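Local coordinates for protein YibA (PDB 1OYZ), which is of unknown function, with a possible but weakly supported oxidoreductase activity, and folds as an all-helical chain containing HEAT repeats, at residues Y188-S191 with D192-D195; E211-I214 with G215-R219; T148-A151 with I152-I155. All coordinates share one frame; numbering follows the deposited sequence.

Interaction 1. Residues Y188-S191 with D192-D195; sequences YDNS and DIRD
The salt bridge between D189 and R194 is the charged part of this local contact, which spans the loop end and first turn of helix 191-200. R194 grips the carboxylate side-on with two nitrogens: NE gives to OD1 of D189 at 2.9 Å and NH2 to OD2 of D189 at 2.6 Å, each oxygen using its syn lone pair. The two planes lie only 13° apart, so the groups meet nearly edge to edge. The extended R194 chain from CG to NE carries the guanidinium back to D189, where R219 packs against both residues.

Hydrogen bonds of the helix start form the second group. N190 is the N-cap: its CG sits between the backbone N and the carbonyl carbon (chi1 61°), which brings OD1 within 2.8 Å of I193 N. Beside it, the helical i to i+4 bond from D195 N to S191 O measures 2.9 Å. The S191 OG bond to D195 OD2 is weak, at 3.3 Å; the firmer partner of D195 is R223, in a salt bridge.

Packing is slight: CG2 of I193 meets the N190 amide at a slant, 3.3 Å from OD1 of N190 and 3.6 Å from ND2. Y188 turns its ring to I161 and L164 of helix 161-168. An asparagine N-cap is a classic way to begin a helix; here the D189-R194 pair also ties the preceding loop to the first turn.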
loop_
_atom_site.group_PDB
_atom_site.type_symbol
_atom_site.label_atom_id
_atom_site.label_comp_id
_atom_site.label_asym_id
_atom_site.label_seq_id
_atom_site.Cartn_x
_atom_site.Cartn_y
_atom_site.Cartn_z
ATOM N N TYR A 188 15.616 -1.550 2.175
ATOM C CA TYR A 188 16.027 -2.461 3.220
ATOM C C TYR A 188 16.773 -3.619 2.557
ATOM O O TYR A 188 16.389 -4.083 1.484
ATOM C CB TYR A 188 14.797 -2.976 3.960
ATOM C CG TYR A 188 14.092 -1.917 4.772
ATOM C CD1 TYR A 188 12.764 -2.088 5.172
ATOM C CD2 TYR A 188 14.761 -0.747 5.164
ATOM C CE1 TYR A 188 12.114 -1.120 5.938
ATOM C CE2 TYR A 188 14.123 0.224 5.927
ATOM C CZ TYR A 188 12.797 0.034 6.315
ATOM O OH TYR A 188 12.153 1.011 7.060
ATOM N N ASP A 189 17.836 -4.094 3.186
ATOM C CA ASP A 189 18.585 -5.181 2.581
ATOM C C ASP A 189 19.311 -6.064 3.587
ATOM O O ASP A 189 19.873 -5.592 4.573
ATOM C CB ASP A 189 19.561 -4.595 1.546
ATOM C CG ASP A 189 20.242 -5.657 0.691
ATOM O OD1 ASP A 189 19.717 -6.794 0.570
ATOM O OD2 ASP A 189 21.308 -5.332 0.119
ATOM N N ASN A 190 19.244 -7.362 3.333
ATOM C CA ASN A 190 19.900 -8.369 4.148
ATOM C C ASN A 190 19.767 -9.703 3.426
ATOM O O ASN A 190 18.995 -9.846 2.464
ATOM C CB ASN A 190 19.316 -8.450 5.571
ATOM C CG ASN A 190 17.848 -8.819 5.598
ATOM O OD1 ASN A 190 17.420 -9.818 5.027
ATOM N ND2 ASN A 190 17.069 -8.010 6.295
ATOM N N SER A 191 20.527 -10.680 3.882
ATOM C CA SER A 191 20.518 -11.975 3.234
ATOM C C SER A 191 19.106 -12.546 3.091
ATOM O O SER A 191 18.757 -13.096 2.053
ATOM C CB SER A 191 21.422 -12.927 4.015
ATOM O OG SER A 191 21.248 -14.244 3.547
ATOM N N ASP A 192 18.290 -12.396 4.131
ATOM C CA ASP A 192 16.938 -12.913 4.104
ATOM C C ASP A 192 16.042 -12.315 3.024
ATOM O O ASP A 192 15.275 -13.026 2.374
ATOM C CB ASP A 192 16.275 -12.725 5.468
ATOM C CG ASP A 192 16.969 -13.511 6.576
ATOM O OD1 ASP A 192 18.133 -13.192 6.937
ATOM O OD2 ASP A 192 16.333 -14.451 7.079
ATOM N N ILE A 193 16.125 -11.005 2.843
ATOM C CA ILE A 193 15.299 -10.342 1.850
ATOM C C ILE A 193 15.798 -10.732 0.466
ATOM O O ILE A 193 15.011 -11.027 -0.428
ATOM C CB ILE A 193 15.308 -8.801 2.048
ATOM C CG1 ILE A 193 16.704 -8.234 1.859
ATOM C CG2 ILE A 193 14.829 -8.452 3.448
ATOM C CD1 ILE A 193 17.026 -7.892 0.394
ATOM N N ARG A 194 17.104 -10.764 0.277
ATOM C CA ARG A 194 17.583 -11.168 -1.024
ATOM C C ARG A 194 17.103 -12.572 -1.350
ATOM O O ARG A 194 16.541 -12.815 -2.427
ATOM C CB ARG A 194 19.091 -11.078 -1.079
ATOM C CG ARG A 194 19.519 -9.684 -1.309
ATOM C CD ARG A 194 20.983 -9.599 -1.446
ATOM N NE ARG A 194 21.417 -8.222 -1.323
ATOM C CZ ARG A 194 22.610 -7.789 -1.696
ATOM N NH1 ARG A 194 23.483 -8.642 -2.227
ATOM N NH2 ARG A 194 22.925 -6.511 -1.540
ATOM N N ASP A 195 17.276 -13.501 -0.412
ATOM C CA ASP A 195 16.836 -14.862 -0.679
ATOM C C ASP A 195 15.332 -14.900 -0.937
ATOM O O ASP A 195 14.871 -15.662 -1.792
ATOM C CB ASP A 195 17.236 -15.818 0.472
ATOM C CG ASP A 195 18.762 -15.877 0.688
ATOM O OD1 ASP A 195 19.507 -15.686 -0.294
ATOM O OD2 ASP A 195 19.219 -16.122 1.836
#

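Interaction 2. Residues E211-I214 with G215-R219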
loop_
_atom_site.group_PDB
_atom_site.type_symbol
_atom_site.label_atom_id
_atom_site.label_comp_id
_atom_site.label_asym_id
_atom_site.label_seq_id
_atom_site.Cartn_x
_atom_site.Cartn_y
_atom_site.Cartn_z
ATOM N N GLU A 211 8.648 -6.730 -8.877
ATOM C CA GLU A 211 9.286 -6.091 -7.721
ATOM C C GLU A 211 10.562 -6.851 -7.278
ATOM O O GLU A 211 11.543 -6.239 -6.825
ATOM C CB GLU A 211 8.304 -5.986 -6.533
ATOM C CG GLU A 211 7.139 -4.924 -6.705
ATOM C CD GLU A 211 7.597 -3.473 -6.664
ATOM O OE1 GLU A 211 8.572 -3.227 -5.911
ATOM O OE2 GLU A 211 6.976 -2.560 -7.331
ATOM N N ALA A 212 10.540 -8.183 -7.387
ATOM C CA ALA A 212 11.705 -9.003 -7.011
ATOM C C ALA A 212 12.857 -8.675 -7.969
ATOM O O ALA A 212 14.005 -8.477 -7.556
ATOM C CB ALA A 212 11.347 -10.499 -7.087
ATOM N N ILE A 213 12.536 -8.604 -9.251
ATOM C CA ILE A 213 13.534 -8.264 -10.253
ATOM C C ILE A 213 14.137 -6.889 -10.011
ATOM O O ILE A 213 15.368 -6.721 -10.047
ATOM C CB ILE A 213 12.930 -8.308 -11.670
ATOM C CG1 ILE A 213 12.614 -9.767 -12.025
ATOM C CG2 ILE A 213 13.907 -7.687 -12.675
ATOM C CD1 ILE A 213 11.746 -9.954 -13.206
ATOM N N ILE A 214 13.301 -5.883 -9.749
ATOM C CA ILE A 214 13.889 -4.558 -9.527
ATOM C C ILE A 214 14.632 -4.573 -8.191
ATOM O O ILE A 214 15.702 -3.985 -8.048
ATOM C CB ILE A 214 12.827 -3.392 -9.575
ATOM C CG1 ILE A 214 12.394 -3.011 -8.195
ATOM C CG2 ILE A 214 11.595 -3.781 -10.386
ATOM C CD1 ILE A 214 13.114 -1.785 -7.732
ATOM N N GLY A 215 14.071 -5.265 -7.207
ATOM C CA GLY A 215 14.735 -5.329 -5.919
ATOM C C GLY A 215 16.108 -5.996 -6.008
ATOM O O GLY A 215 17.104 -5.484 -5.467
ATOM N N LEU A 216 16.179 -7.129 -6.693
ATOM C CA LEU A 216 17.461 -7.819 -6.797
ATOM C C LEU A 216 18.429 -7.006 -7.632
ATOM O O LEU A 216 19.599 -6.911 -7.299
ATOM C CB LEU A 216 17.285 -9.231 -7.373
ATOM C CG LEU A 216 16.645 -10.161 -6.336
ATOM C CD1 LEU A 216 16.168 -11.463 -6.948
ATOM C CD2 LEU A 216 17.659 -10.430 -5.242
ATOM N N SER A 217 17.955 -6.390 -8.710
ATOM C CA SER A 217 18.882 -5.619 -9.522
ATOM C C SER A 217 19.458 -4.397 -8.775
ATOM O O SER A 217 20.651 -4.135 -8.851
ATOM C CB SER A 217 18.213 -5.192 -10.830
ATOM O OG SER A 217 17.581 -6.283 -11.444
ATOM N N TYR A 218 18.634 -3.644 -8.057
ATOM C CA TYR A 218 19.189 -2.507 -7.336
ATOM C C TYR A 218 20.265 -2.994 -6.358
ATOM O O TYR A 218 21.279 -2.326 -6.146
ATOM C CB TYR A 218 18.080 -1.721 -6.613
ATOM C CG TYR A 218 17.395 -0.729 -7.535
ATOM C CD1 TYR A 218 16.649 -1.165 -8.646
ATOM C CD2 TYR A 218 17.539 0.652 -7.339
ATOM C CE1 TYR A 218 16.068 -0.248 -9.542
ATOM C CE2 TYR A 218 16.967 1.576 -8.229
ATOM C CZ TYR A 218 16.237 1.123 -9.328
ATOM O OH TYR A 218 15.702 2.039 -10.217
ATOM N N ARG A 219 20.042 -4.174 -5.791
ATOM C CA ARG A 219 20.981 -4.788 -4.860
ATOM C C ARG A 219 22.186 -5.418 -5.589
ATOM O O ARG A 219 23.049 -6.004 -4.935
ATOM C CB ARG A 219 20.280 -5.886 -4.045
ATOM C CG ARG A 219 18.917 -5.507 -3.453
ATOM C CD ARG A 219 19.066 -4.670 -2.206
ATOM N NE ARG A 219 17.857 -3.908 -1.864
ATOM C CZ ARG A 219 16.664 -4.430 -1.585
ATOM N NH1 ARG A 219 16.486 -5.743 -1.606
ATOM N NH2 ARG A 219 15.649 -3.625 -1.270
#
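The Y218 ring meets I214 one helical turn back, with the backbone oxygen of I214 near the ring plane at its edge, 3.0 Å from CD1 of Y218. The I214 methyl CD1 stands above the ring plane, by the CD1-CE1 rim, 3.7 Å from CD1 of Y218, the two chains crossing at a slant. Beyond this stretch the tyrosine packs on E243 and E247 of helix 239-248. I214 O also takes the Y218 amide at 3.0 Å, in a nearly straight bond of 171°.

At S217 the helix bond is doubled. Its hydroxyl is placed by chi1 of -49°, anti to the carbonyl carbon, and returns to the helix: OG gives to I213 O at 2.7 Å while the S217 amide gives to the same I213 O at 2.9 Å, from opposite faces of the carbonyl plane. A valine in place of this serine would probably strip I213 O of its second donor, leaving the backbone amide alone on one face of that carbonyl.

L216 N to A212 O and G215 N to E211 O continue the ladder. A buried hydroxyl thus spends its hydrogen on its own helix, which is consistent with its place against A244 and V224.

Interaction 3. Residues T148-A151 with I152-I155; sequences TAFA and ISVI
T148 meets I152 twice, through backbone and side chain. The I152 amide donates to T148 O at 3.0 Å in an almost straight bond (176°), nearly along the C=O axis. The T148 methyl CG2 lies 4.0 Å from CD1 of I152, the two chains crossing at a slant, while OG1 of T148 turns away to V144 O and to T136 OG1.

A149 contributes its carbonyl, which accepts from S153 N at 3.2 Å; its methyl, directed away from 152-155, touches W178 of helix 173-186.

F150 holds its ring CG anti to the backbone N (chi1 172°), and the CG2 methyl of V154 stands over one face, 4.3 Å from the ring centroid and 19° off its normal, displaced toward the rim: a CH-pi contact. The F150 carbonyl is shared. S153, with OG set between its backbone N and carbonyl carbon, gives a very short hydrogen bond from OG to F150 O, 2.5 Å, and V154 N adds only a weak one. The other surroundings of the ring include E113 and A116 of helix 105-121.

A151 changes the pattern. Its carbonyl takes V154 N at 2.8 Å, three residues on, with the donor well above the carbonyl plane, and I152 O is likewise used by I155 N, three residues on. The repeat of i to i+3 bonds marks a tightened last turn as helix 142-153 runs out into loop. The segment is the C-terminal end of a helix in the HEAT-repeat region, packed against helices 105-121, 126-136 and 173-186, as in an alpha solenoid.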
loop_
_atom_site.group_PDB
_atom_site.type_symbol
_atom_site.label_atom_id
_atom_site.label_comp_id
_atom_site.label_asym_id
_atom_site.label_seq_id
_atom_site.Cartn_x
_atom_site.Cartn_y
_atom_site.Cartn_z
ATOM N N THR A 148 -2.139 -4.078 7.175
ATOM C CA THR A 148 -0.955 -3.996 8.028
ATOM C C THR A 148 0.223 -3.614 7.149
ATOM O O THR A 148 1.099 -2.827 7.553
ATOM C CB THR A 148 -0.643 -5.356 8.739
ATOM O OG1 THR A 148 -1.784 -5.772 9.505
ATOM C CG2 THR A 148 0.547 -5.219 9.685
ATOM N N ALA A 149 0.259 -4.154 5.936
ATOM C CA ALA A 149 1.379 -3.808 5.048
ATOM C C ALA A 149 1.397 -2.290 4.827
ATOM O O ALA A 149 2.438 -1.635 4.932
ATOM C CB ALA A 149 1.246 -4.555 3.706
ATOM N N PHE A 150 0.232 -1.734 4.525
ATOM C CA PHE A 150 0.113 -0.295 4.318
ATOM C C PHE A 150 0.616 0.471 5.526
ATOM O O PHE A 150 1.396 1.418 5.418
ATOM C CB PHE A 150 -1.347 0.075 4.083
ATOM C CG PHE A 150 -1.589 1.546 4.053
ATOM C CD1 PHE A 150 -0.912 2.356 3.140
ATOM C CD2 PHE A 150 -2.466 2.130 4.949
ATOM C CE1 PHE A 150 -1.104 3.725 3.126
ATOM C CE2 PHE A 150 -2.664 3.495 4.943
ATOM C CZ PHE A 150 -1.980 4.297 4.029
ATOM N N ALA A 151 0.137 0.055 6.691
ATOM C CA ALA A 151 0.518 0.692 7.934
ATOM C C ALA A 151 2.024 0.779 8.096
ATOM O O ALA A 151 2.577 1.858 8.304
ATOM C CB ALA A 151 -0.065 -0.072 9.108
ATOM N N ILE A 152 2.681 -0.372 8.010
ATOM C CA ILE A 152 4.125 -0.432 8.182
ATOM C C ILE A 152 4.837 0.548 7.253
ATOM O O ILE A 152 5.717 1.284 7.678
ATOM C CB ILE A 152 4.641 -1.888 7.962
ATOM C CG1 ILE A 152 4.116 -2.808 9.090
ATOM C CG2 ILE A 152 6.154 -1.910 7.946
ATOM C CD1 ILE A 152 4.411 -4.309 8.909
ATOM N N SER A 153 4.425 0.580 5.996
ATOM C CA SER A 153 5.042 1.469 5.035
ATOM C C SER A 153 4.987 2.919 5.503
ATOM O O SER A 153 5.836 3.733 5.145
ATOM C CB SER A 153 4.369 1.326 3.673
ATOM O OG SER A 153 3.076 1.860 3.690
ATOM N N VAL A 154 4.010 3.241 6.339
ATOM C CA VAL A 154 3.887 4.609 6.827
ATOM C C VAL A 154 4.956 4.939 7.879
ATOM O O VAL A 154 5.054 6.069 8.357
ATOM C CB VAL A 154 2.460 4.851 7.384
ATOM C CG1 VAL A 154 2.350 6.245 7.988
ATOM C CG2 VAL A 154 1.435 4.677 6.263
ATOM N N ILE A 155 5.789 3.962 8.209
ATOM C CA ILE A 155 6.834 4.177 9.199
ATOM C C ILE A 155 8.053 3.299 8.894
ATOM O O ILE A 155 9.134 3.790 8.589
ATOM C CB ILE A 155 6.305 3.836 10.599
ATOM C CG1 ILE A 155 7.320 4.256 11.662
ATOM C CG2 ILE A 155 5.990 2.344 10.676
ATOM C CD1 ILE A 155 7.442 5.772 11.856
#

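Along the chain interaction 3 comes first, at the end of helix 142-153, followed by interaction 1 at the start of helix 191-200 and interaction 2 at the end of helix 206-218. Interactions 1 and 2 are neighbours, centres about 11 Å apart on consecutive helices: R219 packs against Y188, D189, I193 and R194, so the exit of one helix lies beside the entry of the other. Interaction 3 has its centre about 19 Å from interaction 1 and 20 Å from interaction 2, nearest atoms about 4 and 11 Å. Helix 173-186 lies against interactions 2 and 3 and leads into the loop of interaction 1. All three are local helix-end features of one all-helical chain.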